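Local structure of T-cell surface glycoprotein CD1A1 antigen (Gallus gallus, 3JVG) at residues 54-59 against 167-172; 6-11 against 28-33; 14-19 against 78-83; 87-92 against 111-116. The protein probably presents lipid antigens to T cells as an MHC class I-like cell-surface glycoprotein, of which this chain is the ectodomain. All blocks are in the same frame, centred on the assembly; numbering follows the deposited sequence.

Contact 1: 54-59 against 167-172; sequences PSLPKG and RLFIQA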
# COMPACT_ATOMS: atom_id res chain seq x y z
N PRO A 54 -21.50 1.51 -13.16
CA PRO A 54 -22.79 2.13 -13.31
C PRO A 54 -22.86 3.50 -12.67
O PRO A 54 -23.90 4.18 -12.80
CB PRO A 54 -23.73 1.16 -12.56
CG PRO A 54 -22.88 -0.09 -12.24
CD PRO A 54 -21.52 0.48 -12.11
N SER A 55 -21.79 3.93 -12.00
CA SER A 55 -21.83 5.21 -11.34
C SER A 55 -21.69 6.35 -12.34
O SER A 55 -22.12 7.45 -12.04
CB SER A 55 -20.82 5.32 -10.19
OG SER A 55 -19.52 5.64 -10.68
N LEU A 56 -21.11 6.09 -13.52
CA LEU A 56 -21.01 7.11 -14.58
C LEU A 56 -21.45 6.50 -15.90
O LEU A 56 -21.36 5.28 -16.07
CB LEU A 56 -19.56 7.54 -14.77
CG LEU A 56 -18.70 8.53 -13.95
CD1 LEU A 56 -19.47 9.73 -13.34
CD2 LEU A 56 -18.00 7.84 -13.01
N PRO A 57 -21.95 7.33 -16.85
CA PRO A 57 -22.28 6.75 -18.15
C PRO A 57 -21.04 6.32 -18.94
O PRO A 57 -19.94 6.86 -18.76
CB PRO A 57 -23.04 7.89 -18.90
CG PRO A 57 -22.89 9.14 -18.06
CD PRO A 57 -22.16 8.80 -16.78
N LYS A 58 -21.25 5.35 -19.79
CA LYS A 58 -20.25 4.88 -20.70
C LYS A 58 -19.37 6.00 -21.30
O LYS A 58 -18.17 5.93 -21.21
CB LYS A 58 -20.99 4.09 -21.81
CG LYS A 58 -20.47 2.66 -22.03
CD LYS A 58 -18.91 2.57 -22.03
CE LYS A 58 -18.38 1.46 -22.97
NZ LYS A 58 -16.94 1.12 -22.68
N GLY A 59 -19.95 7.05 -21.88
CA GLY A 59 -19.17 8.13 -22.46
C GLY A 59 -18.16 8.74 -21.49
O GLY A 59 -17.04 9.00 -21.89
N ARG A 167 -16.87 12.96 -4.79
CA ARG A 167 -18.15 13.08 -4.06
C ARG A 167 -19.08 11.98 -4.49
O ARG A 167 -19.74 11.33 -3.66
CB ARG A 167 -18.85 14.39 -4.32
CG ARG A 167 -18.13 15.55 -3.76
CD ARG A 167 -18.99 16.81 -3.78
NE ARG A 167 -18.93 17.33 -2.42
CZ ARG A 167 -18.14 18.32 -2.01
NH1 ARG A 167 -17.37 18.99 -2.88
NH2 ARG A 167 -18.16 18.68 -0.72
N LEU A 168 -19.13 11.77 -5.79
CA LEU A 168 -19.94 10.75 -6.38
C LEU A 168 -19.51 9.32 -5.99
O LEU A 168 -20.37 8.46 -5.76
CB LEU A 168 -19.83 10.92 -7.87
CG LEU A 168 -20.28 9.74 -8.68
CD1 LEU A 168 -21.79 9.81 -8.86
CD2 LEU A 168 -19.58 9.92 -9.98
N PHE A 169 -18.20 9.06 -5.93
CA PHE A 169 -17.66 7.74 -5.53
C PHE A 169 -17.92 7.44 -4.03
O PHE A 169 -18.21 6.28 -3.66
CB PHE A 169 -16.15 7.64 -5.85
CG PHE A 169 -15.83 7.40 -7.32
CD1 PHE A 169 -16.85 7.31 -8.28
CD2 PHE A 169 -14.52 7.25 -7.74
CE1 PHE A 169 -16.55 7.05 -9.62
CE2 PHE A 169 -14.23 6.99 -9.10
CZ PHE A 169 -15.26 6.89 -10.04
N ILE A 170 -17.80 8.46 -3.18
CA ILE A 170 -18.20 8.34 -1.77
C ILE A 170 -19.65 7.82 -1.66
O ILE A 170 -19.93 6.94 -0.84
CB ILE A 170 -18.06 9.65 -0.99
CG1 ILE A 170 -16.60 10.12 -0.96
CG2 ILE A 170 -18.65 9.51 0.46
CD1 ILE A 170 -16.43 11.54 -0.42
N GLN A 171 -20.54 8.34 -2.50
CA GLN A 171 -21.93 7.91 -2.47
C GLN A 171 -22.13 6.55 -3.11
O GLN A 171 -22.81 5.72 -2.55
CB GLN A 171 -22.88 8.93 -3.14
CG GLN A 171 -23.40 10.09 -2.23
CD GLN A 171 -23.41 9.74 -0.73
OE1 GLN A 171 -22.63 10.32 0.06
NE2 GLN A 171 -24.25 8.78 -0.34
N ALA A 172 -21.57 6.34 -4.29
CA ALA A 172 -21.74 5.06 -4.99
C ALA A 172 -21.09 3.88 -4.25
O ALA A 172 -21.66 2.77 -4.16
CB ALA A 172 -21.20 5.16 -6.39

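Contact 2: 6-11 against 28-33; sequences HMLKLL and GLLGDV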
# COMPACT_ATOMS: atom_id res chain seq x y z
N HIS A 6 -11.99 11.74 2.96
CA HIS A 6 -11.89 10.80 1.83
C HIS A 6 -10.91 11.25 0.77
O HIS A 6 -10.64 12.43 0.59
CB HIS A 6 -13.27 10.64 1.19
CG HIS A 6 -14.28 10.03 2.11
ND1 HIS A 6 -15.11 10.80 2.90
CD2 HIS A 6 -14.53 8.74 2.43
CE1 HIS A 6 -15.85 10.00 3.65
NE2 HIS A 6 -15.53 8.75 3.37
N MET A 7 -10.41 10.29 0.01
CA MET A 7 -9.34 10.53 -0.93
C MET A 7 -9.51 9.63 -2.14
O MET A 7 -9.80 8.45 -2.03
CB MET A 7 -8.00 10.23 -0.25
CG MET A 7 -6.81 10.10 -1.17
SD MET A 7 -5.22 9.97 -0.28
CE MET A 7 -5.01 11.66 0.28
N LEU A 8 -9.26 10.21 -3.30
CA LEU A 8 -9.25 9.49 -4.54
C LEU A 8 -7.82 9.64 -4.99
O LEU A 8 -7.36 10.81 -5.10
CB LEU A 8 -10.18 10.16 -5.57
CG LEU A 8 -10.19 9.53 -6.95
CD1 LEU A 8 -10.32 8.06 -6.73
CD2 LEU A 8 -11.34 9.99 -7.64
N LYS A 9 -7.16 8.52 -5.30
CA LYS A 9 -5.78 8.56 -5.68
C LYS A 9 -5.42 7.66 -6.87
O LYS A 9 -5.71 6.44 -6.86
CB LYS A 9 -4.89 8.17 -4.50
CG LYS A 9 -3.46 8.41 -4.73
CD LYS A 9 -2.58 7.66 -3.71
CE LYS A 9 -2.54 8.27 -2.35
NZ LYS A 9 -2.21 7.18 -1.34
N LEU A 10 -4.77 8.24 -7.85
CA LEU A 10 -4.30 7.46 -8.98
C LEU A 10 -2.80 7.38 -8.90
O LEU A 10 -2.12 8.43 -8.83
CB LEU A 10 -4.69 8.14 -10.29
CG LEU A 10 -6.19 8.38 -10.53
CD1 LEU A 10 -6.39 9.15 -11.86
CD2 LEU A 10 -7.00 7.03 -10.56
N LEU A 11 -2.29 6.16 -8.99
CA LEU A 11 -0.88 5.89 -8.91
C LEU A 11 -0.40 5.34 -10.25
O LEU A 11 -1.05 4.44 -10.88
CB LEU A 11 -0.68 4.84 -7.84
CG LEU A 11 -0.98 5.15 -6.37
CD1 LEU A 11 -0.50 3.95 -5.47
CD2 LEU A 11 -0.31 6.59 -5.86
N GLY A 28 -5.80 2.66 -9.09
CA GLY A 28 -6.80 3.69 -8.72
C GLY A 28 -7.27 3.34 -7.30
O GLY A 28 -7.63 2.18 -7.05
N LEU A 29 -7.21 4.28 -6.37
CA LEU A 29 -7.61 3.98 -5.02
C LEU A 29 -8.61 4.98 -4.51
O LEU A 29 -8.50 6.18 -4.80
CB LEU A 29 -6.39 4.01 -4.08
CG LEU A 29 -5.25 3.00 -4.32
CD1 LEU A 29 -3.93 3.48 -3.71
CD2 LEU A 29 -5.61 1.62 -3.79
N LEU A 30 -9.53 4.47 -3.71
CA LEU A 30 -10.48 5.26 -2.99
C LEU A 30 -10.24 4.87 -1.53
O LEU A 30 -10.67 3.80 -1.05
CB LEU A 30 -11.90 4.86 -3.47
CG LEU A 30 -13.10 5.82 -3.45
CD1 LEU A 30 -14.31 5.27 -2.74
CD2 LEU A 30 -12.82 7.30 -3.10
N GLY A 31 -9.53 5.73 -0.82
CA GLY A 31 -8.95 5.34 0.48
C GLY A 31 -8.03 4.15 0.25
O GLY A 31 -7.06 4.22 -0.55
N ASP A 32 -8.31 3.03 0.92
CA ASP A 32 -7.51 1.82 0.67
C ASP A 32 -8.32 0.82 -0.15
O ASP A 32 -7.95 -0.32 -0.22
CB ASP A 32 -7.02 1.15 1.97
CG ASP A 32 -8.16 0.79 2.91
OD1 ASP A 32 -9.32 1.09 2.59
OD2 ASP A 32 -7.91 0.20 4.00
N VAL A 33 -9.45 1.24 -0.71
CA VAL A 33 -10.23 0.36 -1.57
C VAL A 33 -9.71 0.46 -3.00
O VAL A 33 -9.70 1.58 -3.61
CB VAL A 33 -11.71 0.71 -1.56
CG1 VAL A 33 -12.47 -0.16 -2.58
CG2 VAL A 33 -12.32 0.62 -0.12

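Contact 3: 14-19 against 78-83; sequences ATFQNS and LVQMYT. With NAG (2-acetamido-2-deoxy-beta-D-glucopyranose), chain J.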
# COMPACT_ATOMS: atom_id res chain seq x y z
N ALA A 14 6.61 3.62 -13.85
CA ALA A 14 7.23 3.21 -15.11
C ALA A 14 8.72 2.94 -14.93
O ALA A 14 9.48 3.79 -14.43
CB ALA A 14 7.00 4.28 -16.18
N THR A 15 9.13 1.75 -15.32
CA THR A 15 10.54 1.46 -15.37
C THR A 15 10.99 1.63 -16.82
O THR A 15 10.58 0.87 -17.72
CB THR A 15 10.84 -0.01 -14.94
OG1 THR A 15 10.29 -0.24 -13.65
CG2 THR A 15 12.29 -0.23 -14.88
N PHE A 16 11.87 2.58 -17.06
CA PHE A 16 12.44 2.68 -18.39
C PHE A 16 13.62 1.76 -18.53
O PHE A 16 14.68 2.01 -17.94
CB PHE A 16 12.77 4.14 -18.72
CG PHE A 16 11.55 5.04 -18.68
CD1 PHE A 16 10.95 5.38 -17.46
CD2 PHE A 16 10.94 5.48 -19.88
CE1 PHE A 16 9.81 6.15 -17.41
CE2 PHE A 16 9.75 6.27 -19.83
CZ PHE A 16 9.21 6.61 -18.59
N GLN A 17 13.47 0.69 -19.28
CA GLN A 17 14.59 -0.27 -19.42
C GLN A 17 15.65 0.13 -20.46
O GLN A 17 16.84 -0.11 -20.25
CB GLN A 17 14.07 -1.67 -19.69
CG GLN A 17 12.98 -2.09 -18.72
CD GLN A 17 12.54 -3.51 -18.96
OE1 GLN A 17 11.81 -3.78 -19.92
NE2 GLN A 17 13.00 -4.43 -18.10
N ASN A 18 15.22 0.69 -21.58
CA ASN A 18 16.11 1.23 -22.62
C ASN A 18 15.32 2.31 -23.38
O ASN A 18 14.22 2.67 -22.97
CB ASN A 18 16.67 0.13 -23.55
CG ASN A 18 15.58 -0.64 -24.30
OD1 ASN A 18 14.53 -0.09 -24.64
ND2 ASN A 18 15.84 -1.93 -24.57
N SER A 19 15.86 2.82 -24.48
CA SER A 19 15.18 3.93 -25.14
C SER A 19 13.85 3.54 -25.80
O SER A 19 13.07 4.43 -26.14
CB SER A 19 16.09 4.65 -26.15
OG SER A 19 16.28 3.85 -27.29
N LEU A 78 7.61 11.74 -23.31
CA LEU A 78 8.34 12.92 -22.85
C LEU A 78 9.69 12.58 -22.24
O LEU A 78 10.68 13.25 -22.54
CB LEU A 78 7.52 13.71 -21.83
CG LEU A 78 6.38 14.53 -22.43
CD1 LEU A 78 5.52 15.06 -21.30
CD2 LEU A 78 6.86 15.69 -23.33
N VAL A 79 9.71 11.53 -21.40
CA VAL A 79 10.90 11.04 -20.74
C VAL A 79 11.93 10.61 -21.76
O VAL A 79 13.08 11.01 -21.70
CB VAL A 79 10.57 9.86 -19.78
CG1 VAL A 79 11.81 9.07 -19.45
CG2 VAL A 79 9.86 10.35 -18.50
N GLN A 80 11.52 9.81 -22.74
CA GLN A 80 12.46 9.32 -23.73
C GLN A 80 13.03 10.43 -24.57
O GLN A 80 14.21 10.42 -24.89
CB GLN A 80 11.81 8.29 -24.64
CG GLN A 80 11.49 7.00 -23.93
CD GLN A 80 10.69 6.06 -24.81
OE1 GLN A 80 10.18 6.46 -25.88
NE2 GLN A 80 10.58 4.80 -24.39
N MET A 81 12.18 11.42 -24.88
CA MET A 81 12.58 12.60 -25.66
C MET A 81 13.60 13.50 -24.93
O MET A 81 14.55 13.95 -25.53
CB MET A 81 11.34 13.40 -26.10
CG MET A 81 11.62 14.65 -26.91
SD MET A 81 10.28 15.12 -28.07
CE MET A 81 11.03 16.54 -28.87
N TYR A 82 13.42 13.71 -23.64
CA TYR A 82 14.20 14.72 -22.93
C TYR A 82 15.21 14.28 -21.88
O TYR A 82 15.79 15.14 -21.23
CB TYR A 82 13.24 15.73 -22.31
CG TYR A 82 12.45 16.51 -23.32
CD1 TYR A 82 13.02 17.60 -23.99
CD2 TYR A 82 11.13 16.16 -23.61
CE1 TYR A 82 12.28 18.32 -24.92
CE2 TYR A 82 10.38 16.88 -24.54
CZ TYR A 82 10.96 17.96 -25.20
OH TYR A 82 10.24 18.67 -26.11
N THR A 83 15.45 12.99 -21.69
CA THR A 83 16.38 12.57 -20.61
C THR A 83 17.87 12.64 -20.97
O THR A 83 18.38 11.73 -21.62
CB THR A 83 16.02 11.18 -19.94
OG1 THR A 83 16.19 10.07 -20.85
CG2 THR A 83 14.63 11.23 -19.41
C1 NAG J . 14.99 -2.86 -25.28
C2 NAG J . 15.79 -3.51 -26.44
C3 NAG J . 14.94 -4.60 -27.12
C4 NAG J . 14.66 -5.69 -26.06
C5 NAG J . 13.90 -5.06 -24.85
C6 NAG J . 13.57 -6.05 -23.70
C7 NAG J . 17.63 -2.25 -27.52
C8 NAG J . 17.99 -1.17 -28.52
N2 NAG J . 16.32 -2.51 -27.37
O3 NAG J . 15.53 -5.04 -28.35
O4 NAG J . 13.90 -6.77 -26.57
O5 NAG J . 14.52 -3.86 -24.37
O6 NAG J . 14.47 -6.11 -22.60
O7 NAG J . 18.54 -2.83 -26.91

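Contact 4: 87-92 against 111-116; sequences YPFVFQ and IAYEGQ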
# COMPACT_ATOMS: atom_id res chain seq x y z
N TYR A 87 19.75 4.52 -18.80
CA TYR A 87 18.78 3.49 -18.49
C TYR A 87 19.50 2.55 -17.56
O TYR A 87 20.71 2.59 -17.57
CB TYR A 87 18.31 2.87 -19.82
CG TYR A 87 17.54 3.92 -20.64
CD1 TYR A 87 16.30 4.36 -20.21
CD2 TYR A 87 18.09 4.53 -21.80
CE1 TYR A 87 15.58 5.33 -20.89
CE2 TYR A 87 17.36 5.54 -22.52
CZ TYR A 87 16.08 5.94 -22.06
OH TYR A 87 15.25 6.93 -22.66
N PRO A 88 18.80 1.78 -16.68
CA PRO A 88 17.37 1.78 -16.25
C PRO A 88 17.03 2.79 -15.12
O PRO A 88 17.87 3.14 -14.29
CB PRO A 88 17.15 0.34 -15.78
CG PRO A 88 18.50 -0.05 -15.23
CD PRO A 88 19.55 0.67 -16.07
N PHE A 89 15.81 3.30 -15.12
CA PHE A 89 15.37 4.19 -14.06
C PHE A 89 13.86 4.13 -13.94
O PHE A 89 13.17 3.58 -14.81
CB PHE A 89 15.85 5.63 -14.27
CG PHE A 89 15.50 6.20 -15.61
CD1 PHE A 89 14.22 6.65 -15.88
CD2 PHE A 89 16.46 6.29 -16.61
CE1 PHE A 89 13.91 7.17 -17.14
CE2 PHE A 89 16.15 6.82 -17.87
CZ PHE A 89 14.87 7.26 -18.13
N VAL A 90 13.34 4.71 -12.86
CA VAL A 90 11.93 4.66 -12.62
C VAL A 90 11.31 6.02 -12.30
O VAL A 90 11.88 6.82 -11.51
CB VAL A 90 11.46 3.40 -11.70
CG1 VAL A 90 12.58 2.48 -11.29
CG2 VAL A 90 10.40 3.71 -10.61
N PHE A 91 10.19 6.26 -12.95
CA PHE A 91 9.33 7.38 -12.63
C PHE A 91 8.06 6.85 -12.02
O PHE A 91 7.63 5.74 -12.35
CB PHE A 91 8.99 8.20 -13.86
CG PHE A 91 10.01 9.20 -14.23
CD1 PHE A 91 11.02 8.86 -15.11
CD2 PHE A 91 9.95 10.48 -13.70
CE1 PHE A 91 12.03 9.82 -15.48
CE2 PHE A 91 10.90 11.47 -14.05
CZ PHE A 91 11.96 11.14 -14.95
N GLN A 92 7.52 7.65 -11.09
CA GLN A 92 6.21 7.45 -10.53
C GLN A 92 5.37 8.74 -10.53
O GLN A 92 5.93 9.88 -10.49
CB GLN A 92 6.33 6.86 -9.11
CG GLN A 92 7.14 5.55 -9.03
CD GLN A 92 7.71 5.34 -7.63
OE1 GLN A 92 8.85 5.75 -7.38
NE2 GLN A 92 6.90 4.83 -6.69
N ILE A 111 5.27 13.96 -9.19
CA ILE A 111 6.08 13.03 -9.91
C ILE A 111 7.36 12.71 -9.13
O ILE A 111 8.04 13.60 -8.56
CB ILE A 111 6.30 13.53 -11.31
CG1 ILE A 111 4.89 13.66 -11.98
CG2 ILE A 111 7.24 12.62 -12.05
CD1 ILE A 111 4.86 14.43 -13.22
N ALA A 112 7.65 11.41 -9.05
CA ALA A 112 8.87 11.00 -8.44
C ALA A 112 9.84 10.45 -9.49
O ALA A 112 9.46 9.96 -10.58
CB ALA A 112 8.62 9.96 -7.31
N TYR A 113 11.11 10.53 -9.10
CA TYR A 113 12.20 10.06 -9.94
C TYR A 113 13.20 9.44 -9.01
O TYR A 113 13.57 10.02 -8.00
CB TYR A 113 12.83 11.21 -10.75
CG TYR A 113 14.09 10.79 -11.44
CD1 TYR A 113 14.08 9.78 -12.43
CD2 TYR A 113 15.31 11.35 -11.07
CE1 TYR A 113 15.25 9.37 -13.06
CE2 TYR A 113 16.52 10.95 -11.67
CZ TYR A 113 16.48 9.96 -12.66
OH TYR A 113 17.68 9.62 -13.23
N GLU A 114 13.61 8.23 -9.36
CA GLU A 114 14.41 7.37 -8.51
C GLU A 114 13.89 7.40 -7.09
O GLU A 114 14.66 7.55 -6.17
CB GLU A 114 15.92 7.70 -8.59
CG GLU A 114 16.65 7.24 -9.93
CD GLU A 114 16.52 5.66 -10.29
OE1 GLU A 114 17.63 5.00 -10.33
OE2 GLU A 114 15.38 5.10 -10.56
N GLY A 115 12.57 7.27 -6.90
CA GLY A 115 11.99 7.19 -5.55
C GLY A 115 12.01 8.45 -4.70
O GLY A 115 11.86 8.37 -3.49
N GLN A 116 12.17 9.62 -5.32
CA GLN A 116 12.14 10.87 -4.55
C GLN A 116 11.33 11.90 -5.29
O GLN A 116 11.34 11.89 -6.49
CB GLN A 116 13.57 11.47 -4.45
CG GLN A 116 14.56 10.72 -3.56
CD GLN A 116 14.05 10.52 -2.14
OE1 GLN A 116 13.46 11.43 -1.53
NE2 GLN A 116 14.30 9.33 -1.61
O HOH W 1 10.86 7.01 -8.95

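Contact 1: 54-59 against 167-172
Ser55 OG sits at the rim of the Phe169 ring, 3.5 Å from CE1 and close to the ring plane. Its hydrogen bond is made within its own chain, to the carbonyl O of Leu52. The hydroxyl is therefore satisfied without help from the helix opposite. An oxygen beside the slightly positive hydrogens of an aromatic rim may still be a mildly favourable neighbour. Chi1 of 82° sets OG between the backbone N and the carbonyl carbon, where it meets the ring rim and still reaches Leu52 O. CB of the same serine rests against Ala172 CB at 3.8 Å.

No hydrogen bond joins the two segments. The rest of the contact is apolar and small, with 191 Å² buried in all. Leu56 forks over two partners. Its CD1 presses on Leu168 CD2 at 3.4 Å, tighter than a normal methyl contact. Its CD2 meets the edge of Phe169, 3.8 Å from CE1. The Leu56 side chain runs at about a right angle to that of Phe169. Chi2 of Leu56, -33°, lies off the staggered values, which may reflect the tight fit. Leu168 CD1 turns to the serine backbone, 4.0 Å from Ser55 O.

Phe169 is the buried member of the group, and an unidentified bound molecule lies about 4 Å from its side chain. Trp61 of helix 58-82 touches both Leu56 and Phe169. The contact thus joins the end of helix 148-172 to the short helix 52-55 and the linker leading into helix 58-82, at one end of the MHC-like groove.

Contact 2: 6-11 against 28-33
Lys9 and Leu29 form an antiparallel hydrogen-bonded pair with two short bonds. Lys9 N gives to Leu29 O at 2.7 Å, and Leu29 N gives to Lys9 O at 2.7 Å. Gly31 N continues the pattern with a bond of 3.0 Å to Met7 O. Leu8 with Leu30 and Leu10 with Gly28 are the non-hydrogen-bonded pairs.

The tight part lies at the backbone. Leu8 CD1 comes to 3.3 Å from Leu29 O, and Leu30 CD2 to 3.4 Å from Met7 O. Each methyl packs on a peptide oxygen of the opposing strand. The two leucines barely meet each other, with Leu8 CD1 and Leu30 CD2 4.5 Å apart. Leu166 of helix 148-172 covers both. Leu10 CD2 lies 3.8 Å from Gly28 CA, on the face of the sheet shared by Leu8 and Leu30.

The face of Lys9 and Leu29 is looser. Leu11 CD1 reaches Leu29 CD1 at 3.9 Å, the side chains crossing obliquely. This face is turned to the second protein chain. Outside the two segments, Lys9 NZ pairs with an acidic side chain of that second chain in a salt bridge, and Leu11 packs on one of its aromatic residues.

Gly31 lies on the exposed side, and its phi of 58° suits the second position of the type II' turn from Leu30 to Val33. Next to it, Asp32 bonds to the hydroxyls of Tyr207 and Tyr241. Paired strands of this kind, with helix on one face and a partner subunit beneath, are typical of the MHC-fold platform.

Contact 3: 14-19 against 78-83
In this MHC-like domain the sheet floor meets helix 58-82 where Phe16, on strand 6-18, takes Val79 of the helix over one face of its ring. Val79 CG1 stands 3.6 Å from the Phe16 ring centroid, 17° off the normal, a CH-pi contact. Its nearest ring atom is Phe16 CE2, at 3.5 Å. The side chains reach tip to tip across axes 11.0 Å apart. The Phe16 ring also meets Phe89 on the neighbouring strand.

Gln80 works beside this pair. Its extended chain carries the amide to the backbone of Ser19, with NE2 3.1 Å from Ser19 O. The angle is poor, so this is a polar approach and not a hydrogen bond. Tyr87 packs on Gln80, Phe16 and Ser19 alike.

Asn18 faces away from the helix with its CB and bears the glycan. Its ND2 is bonded to C1 of the N-acetylglucosamine at 1.4 Å, while OD1 accepts from Thr20 N. A helix laid across an antiparallel sheet, here at a crossing angle of -42°, is how the groove wall rests on its floor in MHC-fold proteins.

Contact 4: 87-92 against 111-116
Val90 and Glu114 are joined through the backbone, Glu114 N giving to Val90 O at 3.1 Å. Val90 O has a second donor, a water at 2.8 Å. The same water gives its other hydrogen to Gln92 OE1, also at 2.8 Å, and accepts from Gly115 N at 2.7 Å. It ties the turn to the strand. Val90 N points to Glu114 OE2, but the glutamate is modelled in two conformers, so that bond is doubtful.

Gln92 and Ala112 form the hydrogen-bonded pair. Ala112 N gives to Gln92 O at 2.7 Å. The return bond, from Gln92 N to Ala112 O, is 3.1 Å. These strands make a hairpin of the MHC-fold sheet. Next to the pairing, a type I' turn runs from Tyr113 to Gln116, and the N and O of those two residues satisfy each other.

Phe91 lies on the opposite face from Gln92, with Tyr113 CD1 over one side of its ring, 3.6 Å from Phe91 CZ. The two ring planes are 36° apart. Ile111 CG2 meets the Phe91 edge at 3.8 Å from CD2. Gln92 turns to the second protein chain, where its NE2 bonds to a backbone atom and its OE1 to a polar side chain.

All four contacts belong to the MHC-like domain. Contact 4 is buried, contacts 2 and 3 are partly buried, and contact 1 lies at the surface. Contacts 2 and 4 pair strands of one sheet by backbone hydrogen bonds. Contacts 2, 3 and 4 all reach the second protein chain; contact 1 does not. Contacts 1 and 3 involve helices, have no hydrogen bond across them and rest mainly on apolar packing around a phenylalanine. Both include part of helix 58-82, though the touching residues of segment 54-59 lie just before it. Strand 6-18 serves contacts 2 and 3. Contacts 3 and 4 are probably hydrogen-bonded through Ala14 N and Phe91 O. Contacts 1 and 2 touch at Ile170 and His6.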